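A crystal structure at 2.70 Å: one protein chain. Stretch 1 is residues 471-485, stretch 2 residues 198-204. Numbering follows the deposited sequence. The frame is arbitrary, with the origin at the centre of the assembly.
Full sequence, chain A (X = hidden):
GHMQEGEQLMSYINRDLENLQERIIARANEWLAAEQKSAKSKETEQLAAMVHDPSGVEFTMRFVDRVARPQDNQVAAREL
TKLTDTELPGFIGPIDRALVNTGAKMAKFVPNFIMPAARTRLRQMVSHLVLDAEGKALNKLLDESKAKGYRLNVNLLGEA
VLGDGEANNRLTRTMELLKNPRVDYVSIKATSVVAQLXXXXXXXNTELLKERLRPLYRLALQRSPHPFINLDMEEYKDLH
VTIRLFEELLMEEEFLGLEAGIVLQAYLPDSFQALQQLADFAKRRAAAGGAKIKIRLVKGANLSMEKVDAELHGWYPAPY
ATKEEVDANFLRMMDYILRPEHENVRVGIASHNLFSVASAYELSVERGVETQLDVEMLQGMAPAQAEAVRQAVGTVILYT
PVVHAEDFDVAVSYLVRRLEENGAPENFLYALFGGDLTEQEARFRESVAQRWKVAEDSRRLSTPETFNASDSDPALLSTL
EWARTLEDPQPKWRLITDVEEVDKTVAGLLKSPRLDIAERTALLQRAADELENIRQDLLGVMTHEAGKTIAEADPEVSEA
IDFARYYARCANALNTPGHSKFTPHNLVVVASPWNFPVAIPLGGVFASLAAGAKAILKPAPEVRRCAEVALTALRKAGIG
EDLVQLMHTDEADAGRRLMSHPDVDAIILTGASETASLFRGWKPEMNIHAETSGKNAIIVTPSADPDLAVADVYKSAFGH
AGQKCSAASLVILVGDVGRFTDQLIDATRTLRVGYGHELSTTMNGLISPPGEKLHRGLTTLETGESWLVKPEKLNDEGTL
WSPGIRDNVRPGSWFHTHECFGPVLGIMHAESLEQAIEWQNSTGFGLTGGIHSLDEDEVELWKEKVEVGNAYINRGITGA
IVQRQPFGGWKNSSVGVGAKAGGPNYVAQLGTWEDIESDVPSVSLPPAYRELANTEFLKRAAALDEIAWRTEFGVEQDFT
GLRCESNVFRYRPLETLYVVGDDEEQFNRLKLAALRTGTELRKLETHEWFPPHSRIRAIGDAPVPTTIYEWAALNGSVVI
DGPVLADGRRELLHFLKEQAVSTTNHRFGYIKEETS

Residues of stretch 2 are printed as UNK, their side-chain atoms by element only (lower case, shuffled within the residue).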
# COMPACT_ATOMS: atom_id res chain seq x y z
N ASP A 471 -2.90 -4.05 -9.38
CA ASP A 471 -3.67 -2.81 -9.44
C ASP A 471 -3.42 -2.06 -10.75
O ASP A 471 -2.44 -2.29 -11.47
CB ASP A 471 -3.30 -1.88 -8.29
CG ASP A 471 -3.70 -2.42 -6.96
OD1 ASP A 471 -4.52 -3.35 -6.96
OD2 ASP A 471 -3.24 -1.89 -5.93
N SER A 472 -4.31 -1.10 -11.00
CA SER A 472 -4.15 -0.21 -12.14
C SER A 472 -2.92 0.68 -11.93
O SER A 472 -2.67 1.16 -10.83
CB SER A 472 -5.42 0.61 -12.32
OG SER A 472 -6.55 -0.25 -12.49
N ASP A 473 -2.14 0.91 -13.00
CA ASP A 473 -0.89 1.66 -12.90
C ASP A 473 -1.07 3.08 -13.47
O ASP A 473 -1.02 3.26 -14.69
CB ASP A 473 0.23 0.93 -13.64
CG ASP A 473 1.61 1.54 -13.41
OD1 ASP A 473 1.70 2.66 -12.84
OD2 ASP A 473 2.63 0.90 -13.78
N PRO A 474 -1.22 4.11 -12.63
CA PRO A 474 -1.35 5.48 -13.17
C PRO A 474 -0.05 6.06 -13.71
O PRO A 474 -0.03 7.23 -14.14
CB PRO A 474 -1.87 6.29 -11.98
CG PRO A 474 -1.49 5.48 -10.76
CD PRO A 474 -1.35 4.05 -11.17
N ALA A 475 1.06 5.30 -13.69
CA ALA A 475 2.25 5.74 -14.40
C ALA A 475 2.11 5.57 -15.91
O ALA A 475 2.80 6.26 -16.66
CB ALA A 475 3.49 4.98 -13.92
N LEU A 476 1.23 4.71 -16.37
CA LEU A 476 0.94 4.61 -17.79
C LEU A 476 -0.06 5.69 -18.21
O LEU A 476 -1.10 5.85 -17.57
CB LEU A 476 0.38 3.24 -18.12
CG LEU A 476 1.18 2.04 -17.65
CD1 LEU A 476 0.35 0.80 -17.97
CD2 LEU A 476 2.57 2.00 -18.28
N LEU A 477 0.22 6.38 -19.33
CA LEU A 477 -0.75 7.35 -19.85
C LEU A 477 -2.02 6.68 -20.34
O LEU A 477 -3.08 7.29 -20.26
CB LEU A 477 -0.15 8.20 -20.98
CG LEU A 477 1.03 9.09 -20.59
CD1 LEU A 477 1.79 9.56 -21.78
CD2 LEU A 477 0.55 10.29 -19.77
N SER A 478 -1.95 5.44 -20.83
CA SER A 478 -3.20 4.78 -21.21
C SER A 478 -4.11 4.57 -20.01
O SER A 478 -5.34 4.63 -20.16
CB SER A 478 -2.94 3.46 -21.95
OG SER A 478 -1.96 2.63 -21.35
N THR A 479 -3.53 4.39 -18.82
CA THR A 479 -4.31 4.26 -17.59
C THR A 479 -4.99 5.58 -17.23
O THR A 479 -6.19 5.61 -16.96
CB THR A 479 -3.40 3.84 -16.45
OG1 THR A 479 -2.75 2.62 -16.81
CG2 THR A 479 -4.17 3.64 -15.15
N LEU A 480 -4.21 6.67 -17.21
CA LEU A 480 -4.75 8.01 -16.98
C LEU A 480 -5.78 8.40 -18.04
O LEU A 480 -6.59 9.30 -17.79
CB LEU A 480 -3.63 9.06 -16.95
CG LEU A 480 -2.60 8.80 -15.85
CD1 LEU A 480 -1.43 9.77 -15.92
CD2 LEU A 480 -3.26 8.85 -14.49
N GLU A 481 -5.79 7.73 -19.19
CA GLU A 481 -6.76 8.09 -20.20
C GLU A 481 -8.13 7.52 -19.86
O GLU A 481 -9.13 8.26 -19.95
CB GLU A 481 -6.29 7.64 -21.59
CG GLU A 481 -7.32 7.75 -22.74
CD GLU A 481 -8.02 9.14 -22.92
OE1 GLU A 481 -9.08 9.18 -23.60
OE2 GLU A 481 -7.51 10.19 -22.44
N TRP A 482 -8.22 6.23 -19.47
CA TRP A 482 -9.53 5.69 -19.11
C TRP A 482 -9.99 6.17 -17.73
O TRP A 482 -11.20 6.19 -17.47
CB TRP A 482 -9.57 4.14 -19.20
CG TRP A 482 -8.70 3.31 -18.26
CD1 TRP A 482 -7.65 2.50 -18.61
CD2 TRP A 482 -8.83 3.18 -16.82
NE1 TRP A 482 -7.12 1.88 -17.50
CE2 TRP A 482 -7.82 2.28 -16.39
CE3 TRP A 482 -9.71 3.73 -15.87
CZ2 TRP A 482 -7.66 1.93 -15.03
CZ3 TRP A 482 -9.54 3.38 -14.53
CH2 TRP A 482 -8.52 2.49 -14.12
N ALA A 483 -9.07 6.62 -16.88
CA ALA A 483 -9.46 7.23 -15.62
C ALA A 483 -10.25 8.52 -15.84
O ALA A 483 -11.18 8.84 -15.07
CB ALA A 483 -8.22 7.46 -14.76
N ARG A 484 -9.94 9.27 -16.90
CA ARG A 484 -10.71 10.46 -17.23
C ARG A 484 -12.13 10.12 -17.67
O ARG A 484 -13.05 10.91 -17.42
CB ARG A 484 -10.01 11.25 -18.32
CG ARG A 484 -8.81 12.06 -17.84
CD ARG A 484 -8.16 12.79 -18.99
NE ARG A 484 -6.75 13.09 -18.73
CZ ARG A 484 -5.73 12.38 -19.23
NH1 ARG A 484 -5.97 11.34 -20.00
NH2 ARG A 484 -4.48 12.72 -18.96
N THR A 485 -12.34 8.99 -18.35
CA THR A 485 -13.61 8.66 -18.98
C THR A 485 -14.52 7.77 -18.13
O THR A 485 -15.41 7.12 -18.68
CB THR A 485 -13.38 8.01 -20.36
OG1 THR A 485 -12.88 6.67 -20.21
CG2 THR A 485 -12.43 8.85 -21.22
N UNK A 198 -0.62 13.83 -6.70
CA UNK A 198 -1.64 12.82 -6.97
C UNK A 198 -1.46 12.18 -8.35
O UNK A 198 -1.75 12.82 -9.36
n UNK A 198 -5.37 13.01 -7.09
c UNK A 198 -4.14 12.48 -7.15
c UNK A 198 -3.01 13.46 -6.89
o UNK A 198 -3.94 11.27 -7.38
N UNK A 199 -1.08 10.90 -8.42
CA UNK A 199 -0.76 10.29 -9.73
C UNK A 199 -1.95 10.13 -10.65
O UNK A 199 -1.74 9.74 -11.80
c UNK A 199 -0.21 8.92 -9.35
c UNK A 199 -1.08 9.91 -7.33
c UNK A 199 -0.93 8.59 -8.08
N UNK A 200 -3.18 10.37 -10.19
CA UNK A 200 -4.34 10.19 -11.06
C UNK A 200 -4.79 11.47 -11.73
O UNK A 200 -5.67 11.42 -12.60
c UNK A 200 -5.26 8.17 -9.87
n UNK A 200 -4.64 6.39 -8.67
c UNK A 200 -5.49 7.00 -10.64
c UNK A 200 -6.08 5.45 -12.38
c UNK A 200 -5.66 4.37 -11.57
c UNK A 200 -5.09 5.90 -9.86
c UNK A 200 -5.51 9.59 -10.28
c UNK A 200 -6.00 6.77 -11.92
c UNK A 200 -4.74 7.75 -8.68
c UNK A 200 -5.16 4.57 -10.32
N UNK A 201 -4.21 12.61 -11.37
CA UNK A 201 -4.66 13.90 -11.87
C UNK A 201 -3.49 14.59 -12.54
O UNK A 201 -2.91 15.52 -11.98
o UNK A 201 -6.24 16.12 -12.38
c UNK A 201 -5.22 14.75 -10.72
c UNK A 201 -5.83 16.07 -11.20
o UNK A 201 -5.89 17.05 -10.41
N UNK A 202 -3.13 14.12 -13.74
CA UNK A 202 -1.98 14.71 -14.42
C UNK A 202 -2.30 16.14 -14.88
O UNK A 202 -1.48 17.03 -14.69
c UNK A 202 0.52 13.34 -17.02
c UNK A 202 -2.40 13.95 -16.80
c UNK A 202 -0.12 14.27 -16.05
c UNK A 202 -1.51 13.84 -15.60
N UNK A 203 -3.54 16.39 -15.34
CA UNK A 203 -3.94 17.72 -15.82
C UNK A 203 -3.86 18.73 -14.69
O UNK A 203 -3.34 19.84 -14.87
o UNK A 203 -4.63 16.30 -18.21
c UNK A 203 -5.37 17.72 -16.38
o UNK A 203 -6.77 16.50 -17.88
c UNK A 203 -5.60 16.77 -17.57
N UNK A 204 -4.40 18.37 -13.52
CA UNK A 204 -4.39 19.28 -12.40
C UNK A 204 -3.02 19.46 -11.81
O UNK A 204 -2.65 20.56 -11.39

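Position 198 carries four side-chain atoms: two carbons, the second bearing one oxygen and one nitrogen. They stay 7.1 Å or more from stretch 1. A planar end with one O and one N is an amide on a short stem, so the residue is Asn-198. Its OD1 accepts from the backbone N of position 200 (3.0 Å, N-H...acceptor angle 170°), and its O accepts from the N of position 201 at 3.2 Å, closing a type I turn.

At position 199, three carbons close a ring onto the backbone N, and the CB lies 3.9 Å from Pro-474 CG; this is Pro-199. Its carbonyl O is 3.5 Å from Pro-474 CB and 3.2 Å from Leu-480 CD2.

Position 200 has one carbon followed by fused five- and six-membered rings holding eight carbons and one nitrogen. Pro-474 lies over one face of these rings, with Ser-472 and Ala-483 at their edge. The indole identifies Trp-200, whose 125 Å² of covered area is the largest in either stretch. Pro-474 CB is 3.9 Å from the six-membered ring centroid and 10° off the normal, a CH-pi contact. At the edge, Ser-472 CB is 3.8 Å from Trp-200 CH2, and Ala-483 CB is 3.7 Å from Trp-200 CE3. Thr-479 CG2 and Trp-482 CH2 approach Trp-200 CZ3 obliquely, at 3.8 and 4.2 Å.

Position 201 shows two carbons, the second with two oxygens, and no contact with stretch 1. This short carboxylate is Asp-201, the N-cap of the following helix; its OD1 accepts from the N of position 204 at 3.1 Å.

Position 202 has four carbons, forked at the first, with one arm two carbons long. Its CB points toward stretch 1, and the forked carbons pack on Leu-477 and Leu-480; this is Ile-202. The CB lies 4.1 Å from Leu-480 CD1, while Ile-202 CD1 is 4.1 Å from Leu-477 CD2. Arg-484 NH2 comes within 3.2 Å of Ile-202 CG2.

Position 203 repeats the pattern of two carbons and two oxygens, but here the carboxylate reaches stretch 1. It is Asp-203, and its OD2 forms a salt bridge with Arg-484 NE at 3.5 Å, near the guanidinium plane.

Position 204 has no side-chain atoms, hence Gly-204. An ideal CB would sit 2.0 Å from Asp-201 OD2, so the deposited capping geometry leaves no room for one.

The contact buries 479 Å², both sides summed, without a hydrogen bond between the stretches. Apolar packing dominates: Pro-474 covers one face of the indole, Ser-472 and Ala-483 meet its edge, and Thr-479 and Trp-482 approach it obliquely, while Leu-480 spans Trp-200 and Ile-202. The Arg-484 to Asp-203 salt bridge adds a polar link beside this packing.

Stretch 2 (198-204) NPWDIDG
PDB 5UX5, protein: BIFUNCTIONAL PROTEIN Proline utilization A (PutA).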